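Local coordinates for cystathionine gamma-synthase (Xanthomonas oryzae pv. oryzae KACC 10331, PDB 6LD7), which probably uses pyridoxal phosphate to join cysteine to an activated homoserine, forming cystathionine on the pathway to methionine, at residues R65-E70 against L251-L256; E74-A79 against Q193-F198; G81-T86 against G219-A224; I164-F169 against A301-G306. The protein carries 1 engineered substitution. One frame throughout, in Å; residues are numbered along the deposited sequence.

In the fold
Contact 1 opens on helix 63-76 and closes the chain at helix 246-256, so contacts 2 and 3 are both nested inside its loop. Contact 2 starts at the end of the same helix and returns at the turn 193-198, ahead of strand 202-206. Contact 3 starts on strand 80-84, which follows directly, and closes on strand 220-224; it therefore crosses contact 2, and both meet around Val223. Contact 4 runs from the start of helix 167-176 to the end of helix 297-303 and crosses the other three. Contacts 1 and 2 tie helix 63-76 to helix 246-256 and turn 193-198, contact 3 builds the sheet edge, and contact 4 joins this domain to the C-terminal one.

Contact 1. Residues R65-E70 against L251-L256; sequences RDLLGE and LTLRGL
Leu67 and Leu68 meet Thr252, Leu253 and Leu256 in a buried, largely apolar helix-helix contact, where helix 63-76 lies beside helix 246-256. The axes of the two short segments come within 9.7 Å at a crossing angle of 34°, and the backbones are nearest at Leu68 and Leu253. These two leucines slide past each other in opposite directions, with Leu68 CD1 3.9 Å from Leu253 CD1. The other branch of Leu253 turns to Leu67, whose side chain it crosses at about a right angle, Leu253 CD2 lying 4.1 Å from Leu67 CD1. Helix 63-76 belongs to the large domain of the fold-type-I pyridoxal phosphate enzymes: Leu68 also rests on Ile83 of strand 80-84, so helix 63-76 lies between the sheet and helix 246-256 at this point. In Leu68, CG stands anti to the backbone N (chi1 175°), which carries it toward Thr252; Leu68 CD2 approaches Thr252 OG1 to 3.4 Å, a hydroxyl buried here with no polar partner in the model. Leu256 CD1 lies a loose 4.5 Å from Leu68 CD1, and Leu256 continues the apolar seam to Ala71 and Leu75. On helix 246-256, Arg254 forms a salt bridge with Asp216 of the second subunit.

Contact 2. Residues E74-A79 against Q193-F198; sequences ELEGGA and QKPLDF
The C-terminal end of helix 63-76 packs against the 3-10 turn 195-198, which lies on the connection between strands 180-184 and 202-206, with Glu76 facing Pro195 and Leu196. One water joins the two parts. It donates to Glu76 O at 2.7 Å and, in a short bond, to Glu76 OE1 at 2.5 Å, and it accepts from Leu196 N at 2.9 Å. The glutamate chain bends at chi2 (-76°), which turns CD toward the 3-10 turn; Glu76 OE1 lies 3.4 Å from Pro195 CD. Its other oxygen, OE2, is hydrogen-bonded to His205 of strand 202-206, so the buried carboxylate has a polar partner at each oxygen. Leu196 CD1 packs over the end of the helix, 3.6 Å from Gly78 CA and near Glu76 CB, and also close to Glu76 O. Lys194 lays its methylene chain by the helix end, Lys194 CE being 3.6 Å from Leu75 O, while NZ makes a long salt bridge with Asp197. The chain leaves the helix at Gly77, which has positive phi (80°), and turns into strand 80-84. A glycine at this place, directly after the last helical residue, is a common way for an alpha-helix to terminate.

Contact 3. Residues G81-T86 against G219-A224; sequences GVITST and GGAVVA
Val82 and Val222 form a hydrogen-bonded pair within an antiparallel ladder in the seven-stranded sheet of a fold-type-I pyridoxal phosphate enzyme. Strand 80-84 is outermost within this chain, and 220-224, next to it, is the one strand that runs against the others. Val82 N donates to Val222 O at 2.8 Å, and Val222 N to Val82 O at 2.9 Å, both nearly along the C=O axis. Two residues on, Thr84 N donates to Gly220 O at 2.9 Å and Gly220 N to Thr84 O at 3.1 Å; here each donor stands well above the plane of the carbonyl it meets. The backbone groups of Ala221 and Val223 that face the other way are bonded to His205 and Val203 of strand 202-206, while Ile83 and Ser85 bond to Gly244 and Leu242. Beyond the strand, Thr86 is the N-cap of helix 87-98, its OG1 bonded to Gly89 N and also to Gly241 O of the third subunit. On the side of the sheet facing helix 63-76, Ile83 CD1 touches Ala221 CB at 3.8 Å. On the other side, Thr84 OG1 stands between its own N and carbonyl carbon (chi1 61°) and donates to Thr86 O at 2.6 Å. Gly220, having no side chain, admits this hydroxyl over its backbone, with Thr84 OG1 3.2 Å from Gly220 CA.

Contact 4. Residues I164-F169 against A301-G306; sequences ITDLRF and ARQQKG
Gln303, at the end of helix 297-303, grips the backbone of Thr165 and Leu167 with both ends of its amide, where helix 167-176 begins. Among the direct hydrogen bonds, Gln303 NE2 donates to Thr165 O at 2.7 Å, nearly straight (173°) and within the plane of the amide. Gln303 OE1 accepts from Leu167 N at 2.9 Å, the donor lying in the carbonyl plane on a lone pair. The side chain starts from the crowded position, with CG between backbone N and carbonyl carbon (chi1 79°), and is extended from there to the amide. A bridging water donates to Gln303 OE1 at 2.7 Å and to Asp166 OD1 at 2.8 Å, and accepts from Arg168 N. Asp166 is the N-cap of helix 167-176, and its OD1 also takes the bond from Phe169 N, which arrives from above the carboxylate plane. In the van der Waals contacts, the Leu167 and Gln303 side chains cross at about a right angle, with Leu167 CG over the amide, 3.5 Å from Gln303 OE1, and Ile164 CG2 lies 3.7 Å from Gln303 NE2. Ile164 and Gln304 meet tip to tip, Ile164 CD1 to Gln304 OE1 at 3.6 Å. The paired bonds would fix the rotation of the Gln303 amide; they join neutral groups of the large and C-terminal domains, and the Asp166 carboxylate enters through water.

Contact 1. Residues R65-E70 against L251-L256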
loop_
_atom_site.group_PDB
_atom_site.type_symbol
_atom_site.label_atom_id
_atom_site.label_comp_id
_atom_site.label_asym_id
_atom_site.label_seq_id
_atom_site.Cartn_x
_atom_site.Cartn_y
_atom_site.Cartn_z
ATOM N N ARG C 65 -13.878 2.285 2.999
ATOM C CA ARG C 65 -14.728 1.092 2.792
ATOM C C ARG C 65 -16.164 1.521 2.347
ATOM O O ARG C 65 -16.703 0.931 1.447
ATOM C CB ARG C 65 -14.710 0.212 4.040
ATOM C CG ARG C 65 -15.379 -1.128 3.786
ATOM C CD ARG C 65 -15.052 -2.195 4.818
ATOM N NE ARG C 65 -15.613 -1.763 5.998
ATOM C CZ ARG C 65 -14.974 -1.577 7.170
ATOM N NH1 ARG C 65 -13.751 -1.993 7.468
ATOM N NH2 ARG C 65 -15.704 -1.045 8.110
ATOM N N ASP C 66 -16.735 2.540 2.996
ATOM C CA ASP C 66 -18.080 3.049 2.746
ATOM C C ASP C 66 -18.164 3.657 1.341
ATOM O O ASP C 66 -19.193 3.561 0.760
ATOM C CB ASP C 66 -18.492 4.092 3.771
ATOM C CG ASP C 66 -18.927 3.436 5.069
ATOM O OD1 ASP C 66 -19.048 2.203 5.095
ATOM O OD2 ASP C 66 -18.991 4.139 6.052
ATOM N N LEU C 67 -17.129 4.257 0.809
ATOM C CA LEU C 67 -17.209 4.735 -0.587
ATOM C C LEU C 67 -17.461 3.553 -1.494
ATOM O O LEU C 67 -18.090 3.745 -2.431
ATOM C CB LEU C 67 -15.878 5.303 -1.003
ATOM C CG LEU C 67 -15.768 6.795 -1.066
ATOM C CD1 LEU C 67 -14.309 7.106 -1.419
ATOM C CD2 LEU C 67 -16.738 7.334 -2.098
ATOM N N LEU C 68 -16.774 2.428 -1.276
ATOM C CA LEU C 68 -16.961 1.273 -2.137
ATOM C C LEU C 68 -18.388 0.738 -1.935
ATOM O O LEU C 68 -19.053 0.361 -2.901
ATOM C CB LEU C 68 -15.883 0.230 -1.866
ATOM C CG LEU C 68 -16.044 -1.062 -2.626
ATOM C CD1 LEU C 68 -15.902 -0.812 -4.130
ATOM C CD2 LEU C 68 -14.986 -2.082 -2.207
ATOM N N GLY C 69 -18.808 0.626 -0.686
ATOM C CA GLY C 69 -20.201 0.292 -0.361
ATOM C C GLY C 69 -21.219 1.100 -1.113
ATOM O O GLY C 69 -22.132 0.503 -1.746
ATOM N N GLU C 70 -21.072 2.408 -1.058
ATOM C CA GLU C 70 -21.985 3.326 -1.727
ATOM C C GLU C 70 -21.869 3.170 -3.235
ATOM O O GLU C 70 -22.915 3.155 -3.897
ATOM C CB GLU C 70 -21.646 4.774 -1.459
ATOM C CG GLU C 70 -22.219 5.304 -0.195
ATOM C CD GLU C 70 -21.506 6.639 0.154
ATOM O OE1 GLU C 70 -20.991 7.366 -0.824
ATOM O OE2 GLU C 70 -21.350 6.910 1.377
ATOM N N LEU C 251 -8.077 -0.461 -3.349
ATOM C CA LEU C 251 -7.666 -1.114 -4.606
ATOM C C LEU C 251 -8.920 -1.552 -5.395
ATOM O O LEU C 251 -8.891 -1.501 -6.637
ATOM C CB LEU C 251 -6.824 -2.338 -4.296
ATOM C CG LEU C 251 -5.333 -2.094 -4.049
ATOM C CD1 LEU C 251 -4.639 -3.423 -4.012
ATOM C CD2 LEU C 251 -4.741 -1.180 -5.154
ATOM N N THR C 252 -9.950 -2.022 -4.720
ATOM C CA THR C 252 -11.194 -2.462 -5.404
ATOM C C THR C 252 -11.983 -1.322 -5.999
ATOM O O THR C 252 -12.343 -1.477 -7.121
ATOM C CB THR C 252 -12.053 -3.560 -4.760
ATOM O OG1 THR C 252 -13.495 -3.628 -4.887
ATOM C CG2 THR C 252 -11.441 -4.208 -3.600
ATOM N N LEU C 253 -12.085 -0.188 -5.360
ATOM C CA LEU C 253 -12.680 0.966 -6.009
ATOM C C LEU C 253 -11.812 1.367 -7.222
ATOM O O LEU C 253 -12.369 1.696 -8.333
ATOM C CB LEU C 253 -12.786 2.063 -4.970
ATOM C CG LEU C 253 -13.669 3.201 -5.385
ATOM C CD1 LEU C 253 -15.099 2.754 -5.568
ATOM C CD2 LEU C 253 -13.582 4.307 -4.362
ATOM N N ARG C 254 -10.506 1.343 -7.094
ATOM C CA ARG C 254 -9.644 1.621 -8.260
ATOM C C ARG C 254 -9.992 0.679 -9.423
ATOM O O ARG C 254 -10.157 1.120 -10.575
ATOM C CB ARG C 254 -8.193 1.476 -7.866
ATOM C CG ARG C 254 -7.228 2.106 -8.865
ATOM C CD ARG C 254 -5.807 1.801 -8.447
ATOM N NE ARG C 254 -4.783 2.676 -8.949
ATOM C CZ ARG C 254 -3.948 2.379 -9.918
ATOM N NH1 ARG C 254 -3.959 1.194 -10.500
ATOM N NH2 ARG C 254 -2.958 3.186 -10.154
ATOM N N GLY C 255 -10.069 -0.618 -9.161
ATOM C CA GLY C 255 -10.459 -1.526 -10.230
ATOM C C GLY C 255 -11.854 -1.235 -10.772
ATOM O O GLY C 255 -12.001 -1.307 -11.978
ATOM N N LEU C 256 -12.838 -0.890 -9.940
ATOM C CA LEU C 256 -14.233 -0.668 -10.372
ATOM C C LEU C 256 -14.255 0.379 -11.462
ATOM O O LEU C 256 -15.236 0.408 -12.251
ATOM C CB LEU C 256 -15.037 -0.059 -9.243
ATOM C CG LEU C 256 -16.458 -0.431 -9.021
ATOM C CD1 LEU C 256 -17.185 0.575 -8.181
ATOM C CD2 LEU C 256 -17.229 -0.947 -10.166
#

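Contact 2. Residues E74-A79 against Q193-F198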
loop_
_atom_site.group_PDB
_atom_site.type_symbol
_atom_site.label_atom_id
_atom_site.label_comp_id
_atom_site.label_asym_id
_atom_site.label_seq_id
_atom_site.Cartn_x
_atom_site.Cartn_y
_atom_site.Cartn_z
ATOM N N GLU C 74 -25.147 2.000 -5.409
ATOM C CA GLU C 74 -25.587 2.831 -6.555
ATOM C C GLU C 74 -25.621 2.004 -7.853
ATOM O O GLU C 74 -26.589 2.091 -8.564
ATOM C CB GLU C 74 -24.757 4.084 -6.745
ATOM C CG GLU C 74 -25.306 4.923 -7.925
ATOM C CD GLU C 74 -24.601 6.259 -8.171
ATOM O OE1 GLU C 74 -23.655 6.582 -7.401
ATOM O OE2 GLU C 74 -24.962 6.978 -9.150
ATOM N N LEU C 75 -24.651 1.193 -8.186
ATOM C CA LEU C 75 -24.675 0.353 -9.407
ATOM C C LEU C 75 -25.766 -0.700 -9.288
ATOM O O LEU C 75 -26.321 -1.031 -10.305
ATOM C CB LEU C 75 -23.351 -0.396 -9.530
ATOM C CG LEU C 75 -22.237 0.197 -10.376
ATOM C CD1 LEU C 75 -22.366 1.662 -10.616
ATOM C CD2 LEU C 75 -20.855 -0.217 -9.862
ATOM N N GLU C 76 -26.014 -1.306 -8.123
ATOM C CA GLU C 76 -27.032 -2.374 -8.032
ATOM C C GLU C 76 -28.449 -1.756 -7.869
ATOM O O GLU C 76 -29.404 -2.469 -7.978
ATOM C CB GLU C 76 -26.683 -3.370 -6.942
ATOM C CG GLU C 76 -25.532 -4.294 -7.262
ATOM C CD GLU C 76 -25.809 -5.461 -8.236
ATOM O OE1 GLU C 76 -26.861 -5.485 -8.995
ATOM O OE2 GLU C 76 -24.898 -6.286 -8.369
ATOM N N GLY C 77 -28.583 -0.486 -7.536
ATOM C CA GLY C 77 -29.865 0.182 -7.240
ATOM C C GLY C 77 -30.314 -0.121 -5.840
ATOM O O GLY C 77 -31.505 -0.293 -5.639
ATOM N N GLY C 78 -29.431 -0.273 -4.847
ATOM C CA GLY C 78 -29.939 -0.616 -3.504
ATOM C C GLY C 78 -29.838 0.528 -2.506
ATOM O O GLY C 78 -29.289 1.530 -2.833
ATOM N N ALA C 79 -30.228 0.293 -1.258
ATOM C CA ALA C 79 -30.270 1.285 -0.169
ATOM C C ALA C 79 -28.857 1.442 0.413
ATOM O O ALA C 79 -28.564 2.488 0.847
ATOM C CB ALA C 79 -31.318 0.882 0.863
ATOM N N GLN C 193 -25.982 -7.141 -15.031
ATOM C CA GLN C 193 -27.199 -7.740 -14.454
ATOM C C GLN C 193 -27.456 -7.024 -13.150
ATOM O O GLN C 193 -26.480 -6.898 -12.280
ATOM C CB GLN C 193 -27.057 -9.277 -14.287
ATOM C CG GLN C 193 -28.295 -9.962 -13.782
ATOM C CD GLN C 193 -28.069 -11.450 -13.687
ATOM O OE1 GLN C 193 -27.398 -11.987 -12.721
ATOM N NE2 GLN C 193 -28.667 -12.149 -14.643
ATOM N N LYS C 194 -28.706 -6.673 -12.977
ATOM C CA LYS C 194 -29.211 -5.946 -11.797
ATOM C C LYS C 194 -30.384 -6.677 -11.162
ATOM O O LYS C 194 -31.560 -6.325 -11.348
ATOM C CB LYS C 194 -29.585 -4.536 -12.203
ATOM C CG LYS C 194 -28.400 -3.666 -12.604
ATOM C CD LYS C 194 -28.799 -2.239 -13.031
ATOM C CE LYS C 194 -29.513 -1.558 -11.875
ATOM N NZ LYS C 194 -29.681 -0.112 -12.151
ATOM N N PRO C 195 -30.084 -7.658 -10.293
ATOM C CA PRO C 195 -31.125 -8.478 -9.692
ATOM C C PRO C 195 -32.136 -7.698 -8.846
ATOM O O PRO C 195 -33.340 -8.111 -8.772
ATOM C CB PRO C 195 -30.358 -9.520 -8.893
ATOM C CG PRO C 195 -29.032 -9.565 -9.575
ATOM C CD PRO C 195 -28.740 -8.121 -9.953
ATOM N N LEU C 196 -31.736 -6.566 -8.296
ATOM C CA LEU C 196 -32.673 -5.762 -7.453
ATOM C C LEU C 196 -33.706 -5.129 -8.361
ATOM O O LEU C 196 -34.725 -4.830 -7.831
ATOM C CB LEU C 196 -31.991 -4.690 -6.602
ATOM C CG LEU C 196 -30.835 -5.152 -5.686
ATOM C CD1 LEU C 196 -30.240 -3.991 -4.860
ATOM C CD2 LEU C 196 -31.256 -6.246 -4.736
ATOM N N ASP C 197 -33.468 -4.963 -9.657
ATOM C CA ASP C 197 -34.496 -4.416 -10.567
ATOM C C ASP C 197 -35.643 -5.430 -10.687
ATOM O O ASP C 197 -36.679 -5.014 -11.042
ATOM C CB ASP C 197 -33.964 -4.127 -11.975
ATOM C CG ASP C 197 -33.083 -2.885 -12.066
ATOM O OD1 ASP C 197 -32.984 -2.218 -11.061
ATOM O OD2 ASP C 197 -32.523 -2.582 -13.169
ATOM N N PHE C 198 -35.408 -6.721 -10.454
ATOM C CA PHE C 198 -36.395 -7.800 -10.566
ATOM C C PHE C 198 -37.045 -8.035 -9.204
ATOM O O PHE C 198 -37.769 -9.000 -9.068
ATOM C CB PHE C 198 -35.695 -9.039 -11.129
ATOM C CG PHE C 198 -35.190 -8.869 -12.531
ATOM C CD1 PHE C 198 -36.030 -9.065 -13.605
ATOM C CD2 PHE C 198 -33.906 -8.500 -12.806
ATOM C CE1 PHE C 198 -35.620 -8.852 -14.902
ATOM C CE2 PHE C 198 -33.487 -8.321 -14.114
ATOM C CZ PHE C 198 -34.352 -8.490 -15.161
HETATM O O HOH W 1 -29.345 -5.061 -8.708
#

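Contact 3. Residues G81-T86 against G219-A224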
loop_
_atom_site.group_PDB
_atom_site.type_symbol
_atom_site.label_atom_id
_atom_site.label_comp_id
_atom_site.label_asym_id
_atom_site.label_seq_id
_atom_site.Cartn_x
_atom_site.Cartn_y
_atom_site.Cartn_z
ATOM N N GLY C 81 -24.573 -0.699 0.850
ATOM C CA GLY C 81 -23.672 -1.840 0.660
ATOM C C GLY C 81 -22.808 -2.076 1.877
ATOM O O GLY C 81 -22.421 -1.105 2.509
ATOM N N VAL C 82 -22.532 -3.339 2.169
ATOM C CA VAL C 82 -21.560 -3.738 3.197
ATOM C C VAL C 82 -20.445 -4.455 2.468
ATOM O O VAL C 82 -20.754 -5.304 1.653
ATOM C CB VAL C 82 -22.227 -4.636 4.250
ATOM C CG1 VAL C 82 -21.277 -5.080 5.313
ATOM C CG2 VAL C 82 -23.327 -3.880 4.911
ATOM N N ILE C 83 -19.207 -4.146 2.829
ATOM C CA ILE C 83 -17.992 -4.723 2.218
ATOM C C ILE C 83 -17.361 -5.709 3.220
ATOM O O ILE C 83 -16.978 -5.299 4.342
ATOM C CB ILE C 83 -17.040 -3.583 1.800
ATOM C CG1 ILE C 83 -17.671 -2.570 0.809
ATOM C CG2 ILE C 83 -15.770 -4.168 1.203
ATOM C CD1 ILE C 83 -18.232 -3.146 -0.457
ATOM N N THR C 84 -17.097 -6.937 2.773
ATOM C CA THR C 84 -16.574 -8.025 3.606
ATOM C C THR C 84 -15.159 -8.335 3.188
ATOM O O THR C 84 -14.723 -8.019 2.034
ATOM C CB THR C 84 -17.555 -9.222 3.555
ATOM O OG1 THR C 84 -17.672 -9.696 2.208
ATOM C CG2 THR C 84 -18.927 -8.830 4.075
ATOM N N SER C 85 -14.472 -9.048 4.046
ATOM C CA SER C 85 -13.085 -9.454 3.777
ATOM C C SER C 85 -12.998 -10.520 2.684
ATOM O O SER C 85 -11.945 -10.549 2.058
ATOM C CB SER C 85 -12.415 -9.920 5.067
ATOM O OG SER C 85 -13.150 -11.054 5.484
ATOM N N THR C 86 -14.057 -11.282 2.414
ATOM C CA THR C 86 -14.122 -12.211 1.271
ATOM C C THR C 86 -15.535 -12.348 0.758
ATOM O O THR C 86 -16.545 -11.975 1.485
ATOM C CB THR C 86 -13.619 -13.589 1.719
ATOM O OG1 THR C 86 -14.499 -14.215 2.646
ATOM C CG2 THR C 86 -12.252 -13.521 2.380
ATOM N N GLY C 219 -12.264 -10.067 -1.658
ATOM C CA GLY C 219 -13.285 -9.215 -1.007
ATOM C C GLY C 219 -14.701 -9.679 -1.360
ATOM O O GLY C 219 -14.863 -10.400 -2.316
ATOM N N GLY C 220 -15.706 -9.202 -0.622
ATOM C CA GLY C 220 -17.115 -9.387 -0.900
ATOM C C GLY C 220 -17.897 -8.137 -0.668
ATOM O O GLY C 220 -17.360 -7.157 -0.112
ATOM N N ALA C 221 -19.159 -8.188 -1.061
ATOM C CA ALA C 221 -20.119 -7.102 -0.900
ATOM C C ALA C 221 -21.535 -7.678 -0.858
ATOM O O ALA C 221 -21.816 -8.701 -1.514
ATOM C CB ALA C 221 -19.860 -6.162 -2.062
ATOM N N VAL C 222 -22.378 -7.043 -0.076
ATOM C CA VAL C 222 -23.798 -7.299 -0.054
ATOM C C VAL C 222 -24.480 -5.962 -0.164
ATOM O O VAL C 222 -24.150 -5.030 0.592
ATOM C CB VAL C 222 -24.256 -7.961 1.261
ATOM C CG1 VAL C 222 -25.668 -8.440 1.101
ATOM C CG2 VAL C 222 -23.385 -9.077 1.592
ATOM N N VAL C 223 -25.447 -5.920 -1.044
ATOM C CA VAL C 223 -26.297 -4.759 -1.253
ATOM C C VAL C 223 -27.737 -5.202 -0.976
ATOM O O VAL C 223 -28.223 -6.187 -1.536
ATOM C CB VAL C 223 -26.086 -4.180 -2.667
ATOM C CG1 VAL C 223 -27.072 -3.065 -2.923
ATOM C CG2 VAL C 223 -24.664 -3.644 -2.879
ATOM N N ALA C 224 -28.396 -4.462 -0.111
ATOM C CA ALA C 224 -29.810 -4.647 0.213
ATOM C C ALA C 224 -30.651 -3.622 -0.529
ATOM O O ALA C 224 -30.255 -2.449 -0.579
ATOM C CB ALA C 224 -30.064 -4.571 1.679
#

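Contact 4. Residues I164-F169 against A301-G306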
loop_
_atom_site.group_PDB
_atom_site.type_symbol
_atom_site.label_atom_id
_atom_site.label_comp_id
_atom_site.label_asym_id
_atom_site.label_seq_id
_atom_site.Cartn_x
_atom_site.Cartn_y
_atom_site.Cartn_z
ATOM N N ILE C 164 -28.957 -20.506 -16.877
ATOM C CA ILE C 164 -29.593 -19.216 -16.581
ATOM C C ILE C 164 -30.823 -19.456 -15.735
ATOM O O ILE C 164 -31.706 -20.193 -16.148
ATOM C CB ILE C 164 -29.892 -18.544 -17.908
ATOM C CG1 ILE C 164 -28.676 -18.536 -18.855
ATOM C CG2 ILE C 164 -30.423 -17.154 -17.712
ATOM C CD1 ILE C 164 -27.539 -17.709 -18.370
ATOM N N THR C 165 -30.931 -18.817 -14.595
ATOM C CA THR C 165 -32.149 -18.835 -13.803
ATOM C C THR C 165 -32.927 -17.584 -14.136
ATOM O O THR C 165 -32.341 -16.454 -14.177
ATOM C CB THR C 165 -31.822 -18.814 -12.312
ATOM O OG1 THR C 165 -30.960 -19.921 -12.051
ATOM C CG2 THR C 165 -33.051 -18.840 -11.458
ATOM N N ASP C 166 -34.235 -17.759 -14.228
ATOM C CA ASP C 166 -35.157 -16.666 -14.604
ATOM C C ASP C 166 -35.471 -15.869 -13.364
ATOM O O ASP C 166 -36.224 -16.322 -12.471
ATOM C CB ASP C 166 -36.345 -17.278 -15.340
ATOM C CG ASP C 166 -37.424 -16.284 -15.725
ATOM O OD1 ASP C 166 -37.450 -15.098 -15.185
ATOM O OD2 ASP C 166 -38.207 -16.706 -16.584
ATOM N N LEU C 167 -34.848 -14.715 -13.245
ATOM C CA LEU C 167 -34.963 -13.902 -12.011
ATOM C C LEU C 167 -36.423 -13.574 -11.734
ATOM O O LEU C 167 -36.872 -13.693 -10.554
ATOM C CB LEU C 167 -34.116 -12.626 -12.145
ATOM C CG LEU C 167 -32.599 -12.869 -12.156
ATOM C CD1 LEU C 167 -31.848 -11.582 -12.390
ATOM C CD2 LEU C 167 -32.159 -13.487 -10.834
ATOM N N ARG C 168 -37.109 -12.989 -12.696
ATOM C CA ARG C 168 -38.498 -12.496 -12.449
ATOM C C ARG C 168 -39.362 -13.699 -12.003
ATOM O O ARG C 168 -40.128 -13.577 -11.060
ATOM C CB ARG C 168 -39.141 -11.841 -13.709
ATOM C CG ARG C 168 -40.330 -10.976 -13.308
ATOM C CD ARG C 168 -41.000 -10.214 -14.420
ATOM N NE ARG C 168 -40.305 -9.020 -14.852
ATOM C CZ ARG C 168 -39.444 -8.912 -15.883
ATOM N NH1 ARG C 168 -39.092 -9.938 -16.646
ATOM N NH2 ARG C 168 -38.859 -7.747 -16.089
ATOM N N PHE C 169 -39.269 -14.821 -12.691
ATOM C CA PHE C 169 -40.065 -16.034 -12.348
ATOM C C PHE C 169 -39.770 -16.425 -10.892
ATOM O O PHE C 169 -40.715 -16.602 -10.021
ATOM C CB PHE C 169 -39.745 -17.175 -13.341
ATOM C CG PHE C 169 -40.293 -18.521 -12.930
ATOM C CD1 PHE C 169 -41.660 -18.727 -12.835
ATOM C CD2 PHE C 169 -39.447 -19.599 -12.718
ATOM C CE1 PHE C 169 -42.163 -19.960 -12.406
ATOM C CE2 PHE C 169 -39.939 -20.828 -12.315
ATOM C CZ PHE C 169 -41.301 -21.010 -12.138
ATOM N N ALA C 301 -30.612 -12.911 -22.899
ATOM C CA ALA C 301 -30.657 -11.697 -23.775
ATOM C C ALA C 301 -31.613 -10.691 -23.142
ATOM O O ALA C 301 -31.344 -9.547 -23.224
ATOM C CB ALA C 301 -31.123 -12.026 -25.216
ATOM N N ARG C 302 -32.627 -11.108 -22.403
ATOM C CA ARG C 302 -33.568 -10.133 -21.762
ATOM C C ARG C 302 -33.128 -9.764 -20.352
ATOM O O ARG C 302 -33.367 -8.658 -20.045
ATOM C CB ARG C 302 -35.018 -10.659 -21.683
ATOM C CG ARG C 302 -35.605 -10.718 -23.098
ATOM C CD ARG C 302 -36.085 -9.395 -23.735
ATOM N NE ARG C 302 -37.388 -9.093 -23.104
ATOM C CZ ARG C 302 -38.547 -9.767 -23.300
ATOM N NH1 ARG C 302 -39.631 -9.444 -22.605
ATOM N NH2 ARG C 302 -38.639 -10.738 -24.199
ATOM N N GLN C 303 -32.638 -10.657 -19.485
ATOM C CA GLN C 303 -32.430 -10.192 -18.116
ATOM C C GLN C 303 -30.994 -9.670 -17.879
ATOM O O GLN C 303 -30.773 -9.169 -16.813
ATOM C CB GLN C 303 -32.840 -11.258 -17.128
ATOM C CG GLN C 303 -31.873 -12.351 -16.922
ATOM C CD GLN C 303 -32.325 -13.380 -15.900
ATOM O OE1 GLN C 303 -33.480 -13.483 -15.522
ATOM N NE2 GLN C 303 -31.431 -14.302 -15.627
ATOM N N GLN C 304 -30.079 -9.810 -18.831
ATOM C CA GLN C 304 -28.652 -9.456 -18.759
ATOM C C GLN C 304 -28.401 -8.329 -19.789
ATOM O O GLN C 304 -29.068 -8.351 -20.808
ATOM C CB GLN C 304 -27.702 -10.645 -19.044
ATOM C CG GLN C 304 -27.951 -11.891 -18.207
ATOM C CD GLN C 304 -27.077 -13.074 -18.564
ATOM O OE1 GLN C 304 -27.340 -14.162 -18.042
ATOM N NE2 GLN C 304 -26.061 -12.908 -19.438
ATOM N N LYS C 305 -27.448 -7.407 -19.561
ATOM C CA LYS C 305 -27.079 -6.390 -20.564
ATOM C C LYS C 305 -25.941 -6.910 -21.421
ATOM O O LYS C 305 -25.543 -6.182 -22.302
ATOM C CB LYS C 305 -26.717 -5.069 -19.903
ATOM C CG LYS C 305 -27.828 -4.602 -18.961
ATOM C CD LYS C 305 -27.465 -3.533 -17.932
ATOM C CE LYS C 305 -27.854 -2.149 -18.409
ATOM N NZ LYS C 305 -28.001 -1.238 -17.256
ATOM N N GLY C 306 -25.431 -8.130 -21.204
ATOM C CA GLY C 306 -24.503 -8.708 -22.196
ATOM C C GLY C 306 -24.337 -10.143 -21.821
ATOM O O GLY C 306 -24.868 -10.517 -20.734
HETATM O O HOH W 2 -36.061 -12.706 -15.524
#